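Local structure of flavin reductase domain protein, FMN-binding (3HMZ) at residues A22-N27 and H166-F171; L26-T31 and K178-Y183; V81-T86 and S130-C135. The protein binds flavin mononucleotide and is probably an oxidoreductase of the flavin reductase type, using NAD or NADP. One frame throughout, in Å; residues are numbered along the deposited sequence. Where two conformers were deposited one is given.

Contact 1 (A22-N27 and H166-F171); sequences AYRLLN and HGHWHF
R24 and L25, in a stretch of helical backbone before strand 32-38, meet G167, H168 and W169, the bend and returning arm of the small hairpin of strands 164-165 and 168-169. The R24 chain runs straight out from CG to NE and presents the edge of its guanidinium to the bend: NH1 donates to the backbone O of G167 at 2.8 Å, almost linearly (167°). G167 O lies in the guanidinium plane, whereas the donor sits above the plane of that carbonyl. On the same group, NE donates to Y23 OH at 3.0 Å, again in plane, and two such bonds fix the rotation of the guanidinium. H168 lies alongside R24, pointing the same way, and NH1 hangs over one face of its imidazole, toward the CE1-NE2 rim, with the two planes 50° apart. The indole of W169 comes in edge first. Its NE1 gives a bent bond of 3.0 Å to R24 O (147°), which also takes a weak bond from N27 N. Next along the same edge, W169 CZ2 is 3.3 Å from L25 O, a buried carbonyl for which the model offers no hydrogen-bond partner. L25 CD2 touches CZ2 at 4.1 Å, the two side chains crossing at about a right angle, while L25 also packs on A131 and L133. W169 also reaches Y190 of the second subunit. With H166 and G167 both in left-handed backbone conformation, as in a type I' turn, this is a tight two-residue beta hairpin pinned to a helical turn by two side-chain-to-carbonyl bonds, one from each side.

Contact 2 (L26-T31 and K178-Y183); sequences LNHGPT and KRSLHY. With FMN (flavin mononucleotide), chain B.
T31 and the strand L181-Y183 hold each other closely. T31 N donates to L181 O at 2.8 Å, and T31 OG1, set beside its own backbone N (chi1 -68°), accepts from Y183 N at 3.0 Å. Next to this pair S180 OG sits between two imidazoles, hydrogen-bonded to H28 NE2 at 3.0 Å, in the plane of that ring, and to H182 NE2 at 2.8 Å. The rings themselves meet obliquely. P30 lays its CA over one face of H182, a CH-pi contact 3.8 Å from the ring centroid. The grip slackens toward G29, which is partly exposed: H182 ND1 makes only a weak, bent bond to G29 O, and shares its N-H with H28 O of the second subunit, to which it also bonds. Near T31 O a water accepts from L181 N at 2.8 Å and lies within hydrogen-bonding distance of that carbonyl. Y183, also partly exposed, swings away from T31; its OH bonds to G186 O, and the FMN methyl C7M stands over the centre of its ring, 3.2 Å from CG. Y183 thus sets its ring against the dimethylbenzene end of the isoalloxazine, one wall of the FMN pocket.

Contact 3 (V81-T86 and S130-C135); sequences VIQVPT and SAWLAC
Q83 and W132 meet because Q83 CG is turned between its backbone N and carbonyl carbon (chi1 52°) and the chain then bends at chi2 (-113°), while W132 CG lies beside its own N, anti to the carbonyl carbon. Q83 OE1 arrives in plane at the edge of the indole, 3.4 Å from W132 CD1, with the amide nearly perpendicular to the ring. Both polar ends find the same third residue: V126 N donates to Q83 OE1, and W132 NE1 donates to V126 O. Q83 CB also lies 3.5 Å from W132 CD1. The backbones carrying these groups are two neighbouring antiparallel strands of the FMN-binding split barrel typical of flavin reductases. I82 and L133 form a hydrogen-bonded pair, L133 N to I82 O at 2.7 Å and I82 N to L133 O at 2.9 Å. V81 and W132 share the face with Q83, V81 CG1 touching W132 CB at 4.2 Å. On the other face I82 CG1 packs against C135 SG at 4.0 Å, and both residues lean on L60 of strand 58-63. Beyond the I82-L133 pair, S130 N reaches V84 O at 2.9 Å, and a water links S130 OG to P85 O.

Overall arrangement
Contact 3 is the core of the set: strand against strand near the middle of the chain, all its touching residues buried, joined mainly by regular backbone bonds and apolar side chains, and untouched by the second subunit. Contacts 1 and 2 lie farther out, though mostly buried, where the one loop before strand 32-38 meets two successive pieces of the C-terminal part; there side chains take part in most of the bonds, to backbone groups or to each other, through arginine and indole in contact 1 and histidines and hydroxyls in contact 2. Both adjoin the second subunit, but only contact 2 touches FMN. All three interlock: W169 lies against both H28 and S130, and P85 packs on T31.

Contact 1 (A22-N27 and H166-F171)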
loop_
_atom_site.group_PDB
_atom_site.type_symbol
_atom_site.label_atom_id
_atom_site.label_comp_id
_atom_site.label_asym_id
_atom_site.label_seq_id
_atom_site.Cartn_x
_atom_site.Cartn_y
_atom_site.Cartn_z
ATOM N N ALA A 22 8.597 3.314 -12.559
ATOM C CA ALA A 22 8.970 3.377 -11.145
ATOM C C ALA A 22 7.820 3.022 -10.189
ATOM O O ALA A 22 8.038 2.418 -9.144
ATOM C CB ALA A 22 9.561 4.788 -10.772
ATOM N N TYR A 23 6.597 3.397 -10.560
ATOM C CA TYR A 23 5.416 3.098 -9.693
ATOM C C TYR A 23 5.281 1.588 -9.415
ATOM O O TYR A 23 4.778 1.184 -8.356
ATOM C CB TYR A 23 4.107 3.627 -10.292
ATOM C CG TYR A 23 3.605 2.795 -11.437
ATOM C CD1 TYR A 23 4.100 2.945 -12.740
ATOM C CD2 TYR A 23 2.663 1.806 -11.220
ATOM C CE1 TYR A 23 3.681 2.119 -13.769
ATOM C CE2 TYR A 23 2.238 0.988 -12.244
ATOM C CZ TYR A 23 2.732 1.154 -13.524
ATOM O OH TYR A 23 2.318 0.319 -14.538
ATOM N N ARG A 24 5.762 0.763 -10.347
ATOM C CA ARG A 24 5.653 -0.697 -10.183
ATOM C C ARG A 24 6.462 -1.234 -8.998
ATOM O O ARG A 24 6.164 -2.288 -8.458
ATOM C CB ARG A 24 6.060 -1.417 -11.446
ATOM C CG ARG A 24 5.109 -1.122 -12.589
ATOM C CD ARG A 24 5.467 -1.907 -13.761
ATOM N NE ARG A 24 4.630 -1.585 -14.916
ATOM C CZ ARG A 24 4.789 -2.147 -16.103
ATOM N NH1 ARG A 24 5.774 -3.003 -16.318
ATOM N NH2 ARG A 24 3.984 -1.799 -17.100
ATOM N N LEU A 25 7.473 -0.467 -8.582
ATOM C CA LEU A 25 8.297 -0.843 -7.455
ATOM C C LEU A 25 7.470 -0.888 -6.152
ATOM O O LEU A 25 7.876 -1.536 -5.183
ATOM C CB LEU A 25 9.484 0.126 -7.303
ATOM C CG LEU A 25 10.442 0.122 -8.504
ATOM C CD1 LEU A 25 11.474 1.271 -8.413
ATOM C CD2 LEU A 25 11.150 -1.234 -8.689
ATOM N N LEU A 26 6.364 -0.130 -6.095
ATOM C CA LEU A 26 5.539 -0.049 -4.905
ATOM C C LEU A 26 4.136 -0.611 -5.093
ATOM O O LEU A 26 3.336 -0.543 -4.173
ATOM C CB LEU A 26 5.418 1.410 -4.451
ATOM C CG LEU A 26 6.719 2.123 -4.132
ATOM C CD1 LEU A 26 6.466 3.562 -3.726
ATOM C CD2 LEU A 26 7.536 1.375 -3.054
ATOM N N ASN A 27 3.813 -1.096 -6.296
ATOM C CA ASN A 27 2.418 -1.414 -6.626
ATOM C C ASN A 27 1.800 -2.523 -5.783
ATOM O O ASN A 27 0.607 -2.470 -5.476
ATOM C CB ASN A 27 2.271 -1.689 -8.117
ATOM C CG ASN A 27 1.176 -0.886 -8.761
ATOM O OD1 ASN A 27 0.870 0.206 -8.329
ATOM N ND2 ASN A 27 0.644 -1.397 -9.851
ATOM N N HIS A 166 13.574 -4.937 -16.253
ATOM C CA HIS A 166 12.730 -4.660 -17.412
ATOM C C HIS A 166 11.255 -4.386 -17.053
ATOM O O HIS A 166 10.346 -4.870 -17.719
ATOM C CB HIS A 166 12.892 -5.766 -18.440
ATOM C CG HIS A 166 14.313 -6.102 -18.700
ATOM N ND1 HIS A 166 15.170 -5.217 -19.324
ATOM C CD2 HIS A 166 15.051 -7.185 -18.386
ATOM C CE1 HIS A 166 16.372 -5.765 -19.393
ATOM N NE2 HIS A 166 16.332 -6.953 -18.819
ATOM N N GLY A 167 11.063 -3.603 -15.991
ATOM C CA GLY A 167 9.753 -3.194 -15.530
ATOM C C GLY A 167 8.911 -4.170 -14.749
ATOM O O GLY A 167 7.743 -3.887 -14.534
ATOM N N HIS A 168 9.459 -5.317 -14.362
ATOM C CA HIS A 168 8.708 -6.318 -13.605
ATOM C C HIS A 168 9.504 -6.930 -12.468
ATOM O O HIS A 168 10.716 -7.097 -12.546
ATOM C CB HIS A 168 8.245 -7.457 -14.516
ATOM C CG HIS A 168 7.362 -6.997 -15.636
ATOM N ND1 HIS A 168 5.997 -6.909 -15.512
ATOM C CD2 HIS A 168 7.664 -6.498 -16.858
ATOM C CE1 HIS A 168 5.488 -6.418 -16.637
ATOM N NE2 HIS A 168 6.484 -6.157 -17.472
ATOM N N TRP A 169 8.778 -7.269 -11.419
ATOM C CA TRP A 169 9.320 -8.023 -10.322
ATOM C C TRP A 169 9.475 -9.463 -10.759
ATOM O O TRP A 169 8.699 -9.953 -11.608
ATOM C CB TRP A 169 8.409 -7.966 -9.087
ATOM C CG TRP A 169 8.417 -6.654 -8.400
ATOM C CD1 TRP A 169 7.503 -5.685 -8.510
ATOM C CD2 TRP A 169 9.423 -6.165 -7.496
ATOM N NE1 TRP A 169 7.816 -4.619 -7.691
ATOM C CE2 TRP A 169 9.020 -4.873 -7.085
ATOM C CE3 TRP A 169 10.625 -6.680 -7.018
ATOM C CZ2 TRP A 169 9.747 -4.117 -6.179
ATOM C CZ3 TRP A 169 11.369 -5.905 -6.122
ATOM C CH2 TRP A 169 10.907 -4.650 -5.703
ATOM N N HIS A 170 10.450 -10.135 -10.155
ATOM C CA HIS A 170 10.750 -11.543 -10.443
ATOM C C HIS A 170 10.976 -12.286 -9.138
ATOM O O HIS A 170 11.922 -13.021 -8.997
ATOM C CB HIS A 170 11.942 -11.622 -11.389
ATOM C CG HIS A 170 11.641 -11.123 -12.760
ATOM N ND1 HIS A 170 10.924 -11.878 -13.660
ATOM C CD2 HIS A 170 11.911 -9.953 -13.373
ATOM C CE1 HIS A 170 10.775 -11.189 -14.776
ATOM N NE2 HIS A 170 11.343 -10.009 -14.615
ATOM N N PHE A 171 10.064 -12.084 -8.175
ATOM C CA PHE A 171 10.229 -12.748 -6.859
ATOM C C PHE A 171 10.283 -14.281 -6.957
ATOM O O PHE A 171 11.000 -14.942 -6.167
ATOM C CB PHE A 171 9.111 -12.335 -5.900
ATOM C CG PHE A 171 9.132 -10.913 -5.530
ATOM C CD1 PHE A 171 10.179 -10.395 -4.761
ATOM C CD2 PHE A 171 8.067 -10.067 -5.848
ATOM C CE1 PHE A 171 10.154 -9.059 -4.374
ATOM C CE2 PHE A 171 8.063 -8.765 -5.453
ATOM C CZ PHE A 171 9.097 -8.256 -4.714
#

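Contact 2 (L26-T31 and K178-Y183)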
loop_
_atom_site.group_PDB
_atom_site.type_symbol
_atom_site.label_atom_id
_atom_site.label_comp_id
_atom_site.label_asym_id
_atom_site.label_seq_id
_atom_site.Cartn_x
_atom_site.Cartn_y
_atom_site.Cartn_z
ATOM N N LEU A 26 6.364 -0.130 -6.095
ATOM C CA LEU A 26 5.539 -0.049 -4.905
ATOM C C LEU A 26 4.136 -0.611 -5.093
ATOM O O LEU A 26 3.336 -0.543 -4.173
ATOM C CB LEU A 26 5.418 1.410 -4.451
ATOM C CG LEU A 26 6.719 2.123 -4.132
ATOM C CD1 LEU A 26 6.466 3.562 -3.726
ATOM C CD2 LEU A 26 7.536 1.375 -3.054
ATOM N N ASN A 27 3.813 -1.096 -6.296
ATOM C CA ASN A 27 2.418 -1.414 -6.626
ATOM C C ASN A 27 1.800 -2.523 -5.783
ATOM O O ASN A 27 0.607 -2.470 -5.476
ATOM C CB ASN A 27 2.271 -1.689 -8.117
ATOM C CG ASN A 27 1.176 -0.886 -8.761
ATOM O OD1 ASN A 27 0.870 0.206 -8.329
ATOM N ND2 ASN A 27 0.644 -1.397 -9.851
ATOM N N HIS A 28 2.648 -3.471 -5.375
ATOM C CA HIS A 28 2.244 -4.580 -4.540
ATOM C C HIS A 28 2.136 -4.220 -3.036
ATOM O O HIS A 28 1.857 -5.086 -2.207
ATOM C CB HIS A 28 3.150 -5.779 -4.762
ATOM C CG HIS A 28 4.572 -5.541 -4.399
ATOM N ND1 HIS A 28 5.335 -4.538 -4.968
ATOM C CD2 HIS A 28 5.393 -6.238 -3.590
ATOM C CE1 HIS A 28 6.557 -4.596 -4.464
ATOM N NE2 HIS A 28 6.617 -5.615 -3.616
ATOM N N GLY A 29 2.343 -2.934 -2.699
ATOM C CA GLY A 29 2.164 -2.414 -1.366
ATOM C C GLY A 29 3.163 -2.861 -0.293
ATOM O O GLY A 29 2.782 -3.074 0.861
ATOM N N PRO A 30 4.454 -2.914 -0.632
ATOM C CA PRO A 30 5.410 -3.299 0.399
ATOM C C PRO A 30 5.565 -2.232 1.488
ATOM O O PRO A 30 5.373 -1.046 1.241
ATOM C CB PRO A 30 6.732 -3.377 -0.381
ATOM C CG PRO A 30 6.578 -2.329 -1.485
ATOM C CD PRO A 30 5.134 -2.486 -1.869
ATOM N N THR A 31 5.985 -2.685 2.654
ATOM C CA THR A 31 6.470 -1.809 3.700
ATOM C C THR A 31 7.849 -1.342 3.209
ATOM O O THR A 31 8.598 -2.114 2.611
ATOM C CB THR A 31 6.524 -2.557 5.022
ATOM O OG1 THR A 31 5.170 -2.835 5.408
ATOM C CG2 THR A 31 7.212 -1.760 6.071
ATOM N N LYS A 178 15.064 -12.213 -0.925
ATOM C CA LYS A 178 14.882 -10.895 -1.547
ATOM C C LYS A 178 13.414 -10.492 -1.638
ATOM O O LYS A 178 13.094 -9.397 -2.077
ATOM C CB LYS A 178 15.555 -10.816 -2.909
ATOM C CG LYS A 178 17.081 -10.931 -2.808
ATOM C CD LYS A 178 17.772 -10.517 -4.106
ATOM C CE LYS A 178 19.236 -10.553 -3.946
ATOM N NZ LYS A 178 19.990 -10.089 -5.172
ATOM N N ARG A 179 12.504 -11.355 -1.191
ATOM C CA ARG A 179 11.086 -10.992 -1.194
ATOM C C ARG A 179 10.833 -9.742 -0.331
ATOM O O ARG A 179 11.543 -9.467 0.657
ATOM C CB ARG A 179 10.226 -12.174 -0.745
ATOM C CG ARG A 179 10.088 -13.210 -1.832
ATOM C CD ARG A 179 9.531 -14.552 -1.421
ATOM N NE ARG A 179 9.495 -15.408 -2.608
ATOM C CZ ARG A 179 8.537 -15.361 -3.534
ATOM N NH1 ARG A 179 7.527 -14.551 -3.396
ATOM N NH2 ARG A 179 8.584 -16.145 -4.605
ATOM N N SER A 180 9.824 -8.951 -0.727
ATOM C CA SER A 180 9.440 -7.782 0.041
ATOM C C SER A 180 8.656 -8.183 1.293
ATOM O O SER A 180 8.124 -9.297 1.384
ATOM C CB SER A 180 8.638 -6.805 -0.820
ATOM O OG SER A 180 7.528 -7.440 -1.471
ATOM N N LEU A 181 8.648 -7.264 2.249
ATOM C CA LEU A 181 7.981 -7.392 3.512
ATOM C C LEU A 181 6.760 -6.502 3.564
ATOM O O LEU A 181 6.789 -5.376 3.103
ATOM C CB LEU A 181 8.916 -6.990 4.643
ATOM C CG LEU A 181 10.089 -7.912 4.958
ATOM C CD1 LEU A 181 11.110 -7.192 5.909
ATOM C CD2 LEU A 181 9.580 -9.218 5.580
ATOM N N HIS A 182 5.703 -7.048 4.183
ATOM C CA HIS A 182 4.369 -6.430 4.246
ATOM C C HIS A 182 3.904 -6.517 5.686
ATOM O O HIS A 182 3.520 -7.568 6.162
ATOM C CB HIS A 182 3.436 -7.125 3.244
ATOM C CG HIS A 182 3.941 -7.086 1.831
ATOM N ND1 HIS A 182 3.387 -6.267 0.870
ATOM C CD2 HIS A 182 5.010 -7.679 1.242
ATOM C CE1 HIS A 182 4.075 -6.398 -0.256
ATOM N NE2 HIS A 182 5.086 -7.220 -0.042
ATOM N N TYR A 183 4.044 -5.416 6.399
ATOM C CA TYR A 183 3.804 -5.401 7.843
ATOM C C TYR A 183 2.368 -5.512 8.248
ATOM O O TYR A 183 1.505 -4.962 7.585
ATOM C CB TYR A 183 4.329 -4.090 8.403
ATOM C CG TYR A 183 4.333 -3.947 9.893
ATOM C CD1 TYR A 183 4.995 -4.864 10.674
ATOM C CD2 TYR A 183 3.812 -2.798 10.505
ATOM C CE1 TYR A 183 5.072 -4.713 12.065
ATOM C CE2 TYR A 183 3.905 -2.633 11.898
ATOM C CZ TYR A 183 4.550 -3.582 12.657
ATOM O OH TYR A 183 4.659 -3.378 14.026
HETATM N N1 FMN B . 5.726 5.606 11.290
HETATM C C2 FMN B . 5.112 6.501 10.447
HETATM O O2 FMN B . 5.124 7.698 10.733
HETATM N N3 FMN B . 4.525 6.036 9.285
HETATM C C4 FMN B . 4.488 4.719 8.945
HETATM O O4 FMN B . 3.907 4.382 7.880
HETATM C C4A FMN B . 5.101 3.814 9.827
HETATM N N5 FMN B . 5.127 2.460 9.548
HETATM C C5A FMN B . 5.890 1.568 10.288
HETATM C C6 FMN B . 6.049 0.234 9.882
HETATM C C7 FMN B . 6.795 -0.667 10.634
HETATM C C7M FMN B . 6.971 -2.081 10.178
HETATM C C8 FMN B . 7.392 -0.229 11.820
HETATM C C8M FMN B . 8.207 -1.174 12.680
HETATM C C9 FMN B . 7.234 1.095 12.202
HETATM C C9A FMN B . 6.499 2.022 11.478
HETATM N N10 FMN B . 6.348 3.357 11.842
HETATM C C10 FMN B . 5.721 4.258 10.996
HETATM C "C1'" FMN B . 7.062 3.938 13.032
HETATM C "C2'" FMN B . 8.404 4.617 12.724
HETATM O "O2'" FMN B . 9.208 3.842 11.820
HETATM C "C3'" FMN B . 9.098 4.798 14.069
HETATM O "O3'" FMN B . 8.345 5.720 14.854
HETATM C "C4'" FMN B . 10.593 5.160 13.961
HETATM O "O4'" FMN B . 11.184 4.839 15.216
HETATM C "C5'" FMN B . 10.863 6.612 13.625
HETATM O "O5'" FMN B . 12.279 6.795 13.636
HETATM P P FMN B . 12.900 8.270 13.655
HETATM O O1P FMN B . 14.380 8.011 13.873
HETATM O O2P FMN B . 12.583 8.981 12.369
HETATM O O3P FMN B . 12.280 9.021 14.804
HETATM O O HOH W 1 9.510 -4.636 1.566
#

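Contact 3 (V81-T86 and S130-C135)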
loop_
_atom_site.group_PDB
_atom_site.type_symbol
_atom_site.label_atom_id
_atom_site.label_comp_id
_atom_site.label_asym_id
_atom_site.label_seq_id
_atom_site.Cartn_x
_atom_site.Cartn_y
_atom_site.Cartn_z
ATOM N N VAL A 81 14.496 9.320 0.351
ATOM C CA VAL A 81 14.521 8.106 -0.449
ATOM C C VAL A 81 13.494 7.141 0.182
ATOM O O VAL A 81 13.367 7.011 1.420
ATOM C CB VAL A 81 15.905 7.423 -0.518
ATOM C CG1 VAL A 81 15.842 6.084 -1.308
ATOM C CG2 VAL A 81 16.965 8.372 -1.117
ATOM N N ILE A 82 12.743 6.507 -0.712
ATOM C CA ILE A 82 11.846 5.378 -0.368
ATOM C C ILE A 82 12.514 4.152 -0.965
ATOM O O ILE A 82 12.885 4.132 -2.136
ATOM C CB ILE A 82 10.444 5.546 -0.961
ATOM C CG1 ILE A 82 9.738 6.757 -0.320
ATOM C CG2 ILE A 82 9.596 4.274 -0.807
ATOM C CD1 ILE A 82 9.518 6.630 1.187
ATOM N N GLN A 83 12.709 3.135 -0.144
ATOM C CA GLN A 83 13.351 1.917 -0.605
ATOM C C GLN A 83 12.646 0.696 -0.048
ATOM O O GLN A 83 12.048 0.740 1.013
ATOM C CB GLN A 83 14.860 1.913 -0.287
ATOM C CG GLN A 83 15.234 2.214 1.167
ATOM C CD GLN A 83 15.950 3.509 1.321
ATOM O OE1 GLN A 83 17.105 3.603 0.869
ATOM N NE2 GLN A 83 15.313 4.491 1.973
ATOM N N VAL A 84 12.713 -0.383 -0.814
ATOM C CA VAL A 84 11.994 -1.616 -0.538
ATOM C C VAL A 84 12.915 -2.616 0.134
ATOM O O VAL A 84 13.803 -3.167 -0.530
ATOM C CB VAL A 84 11.405 -2.195 -1.852
ATOM C CG1 VAL A 84 10.609 -3.442 -1.560
ATOM C CG2 VAL A 84 10.478 -1.154 -2.575
ATOM N N PRO A 85 12.717 -2.878 1.428
ATOM C CA PRO A 85 13.557 -3.847 2.109
ATOM C C PRO A 85 13.173 -5.288 1.716
ATOM O O PRO A 85 12.117 -5.539 1.117
ATOM C CB PRO A 85 13.295 -3.557 3.591
ATOM C CG PRO A 85 11.909 -3.099 3.604
ATOM C CD PRO A 85 11.804 -2.235 2.370
ATOM N N THR A 86 14.073 -6.187 2.066
ATOM C CA THR A 86 13.936 -7.603 1.793
ATOM C C THR A 86 13.668 -8.375 3.079
ATOM O O THR A 86 13.888 -7.874 4.179
ATOM C CB THR A 86 15.222 -8.156 1.203
ATOM O OG1 THR A 86 16.228 -8.082 2.212
ATOM C CG2 THR A 86 15.608 -7.434 -0.080
ATOM N N SER A 130 15.906 -4.015 -2.320
ATOM C CA SER A 130 15.666 -4.434 -3.695
ATOM C C SER A 130 15.471 -3.270 -4.668
ATOM O O SER A 130 15.658 -3.454 -5.860
ATOM C CB SER A 130 14.492 -5.393 -3.777
ATOM O OG SER A 130 13.337 -4.781 -3.285
ATOM N N ALA A 131 15.025 -2.123 -4.162
ATOM C CA ALA A 131 14.689 -0.997 -5.020
ATOM C C ALA A 131 14.725 0.279 -4.221
ATOM O O ALA A 131 14.510 0.255 -2.995
ATOM C CB ALA A 131 13.258 -1.212 -5.613
ATOM N N TRP A 132 15.010 1.389 -4.921
ATOM C CA TRP A 132 15.136 2.707 -4.331
ATOM C C TRP A 132 14.491 3.745 -5.244
ATOM O O TRP A 132 14.647 3.669 -6.466
ATOM C CB TRP A 132 16.596 3.094 -4.157
ATOM C CG TRP A 132 17.454 2.110 -3.408
ATOM C CD1 TRP A 132 17.809 2.179 -2.094
ATOM C CD2 TRP A 132 18.092 0.943 -3.939
ATOM N NE1 TRP A 132 18.597 1.103 -1.757
ATOM C CE2 TRP A 132 18.778 0.325 -2.872
ATOM C CE3 TRP A 132 18.108 0.338 -5.189
ATOM C CZ2 TRP A 132 19.499 -0.830 -3.045
ATOM C CZ3 TRP A 132 18.819 -0.796 -5.366
ATOM C CH2 TRP A 132 19.508 -1.378 -4.294
ATOM N N LEU A 133 13.797 4.705 -4.633
ATOM C CA LEU A 133 13.149 5.796 -5.316
ATOM C C LEU A 133 13.587 7.111 -4.648
ATOM O O LEU A 133 13.316 7.320 -3.452
ATOM C CB LEU A 133 11.631 5.644 -5.252
ATOM C CG LEU A 133 11.009 4.357 -5.840
ATOM C CD1 LEU A 133 10.969 3.177 -4.861
ATOM C CD2 LEU A 133 9.570 4.641 -6.353
ATOM N N ALA A 134 14.271 7.976 -5.406
ATOM C CA ALA A 134 14.668 9.319 -4.932
ATOM C C ALA A 134 13.449 10.242 -5.085
ATOM O O ALA A 134 12.847 10.292 -6.154
ATOM C CB ALA A 134 15.819 9.820 -5.712
ATOM N N CYS A 135 13.115 10.952 -4.008
ATOM C CA CYS A 135 11.879 11.721 -3.919
ATOM C C CYS A 135 12.123 13.174 -3.538
ATOM O O CYS A 135 12.935 13.483 -2.676
ATOM C CB CYS A 135 10.964 11.113 -2.864
ATOM S SG CYS A 135 10.461 9.413 -3.199
HETATM O O HOH W 2 12.244 -6.704 -1.577
#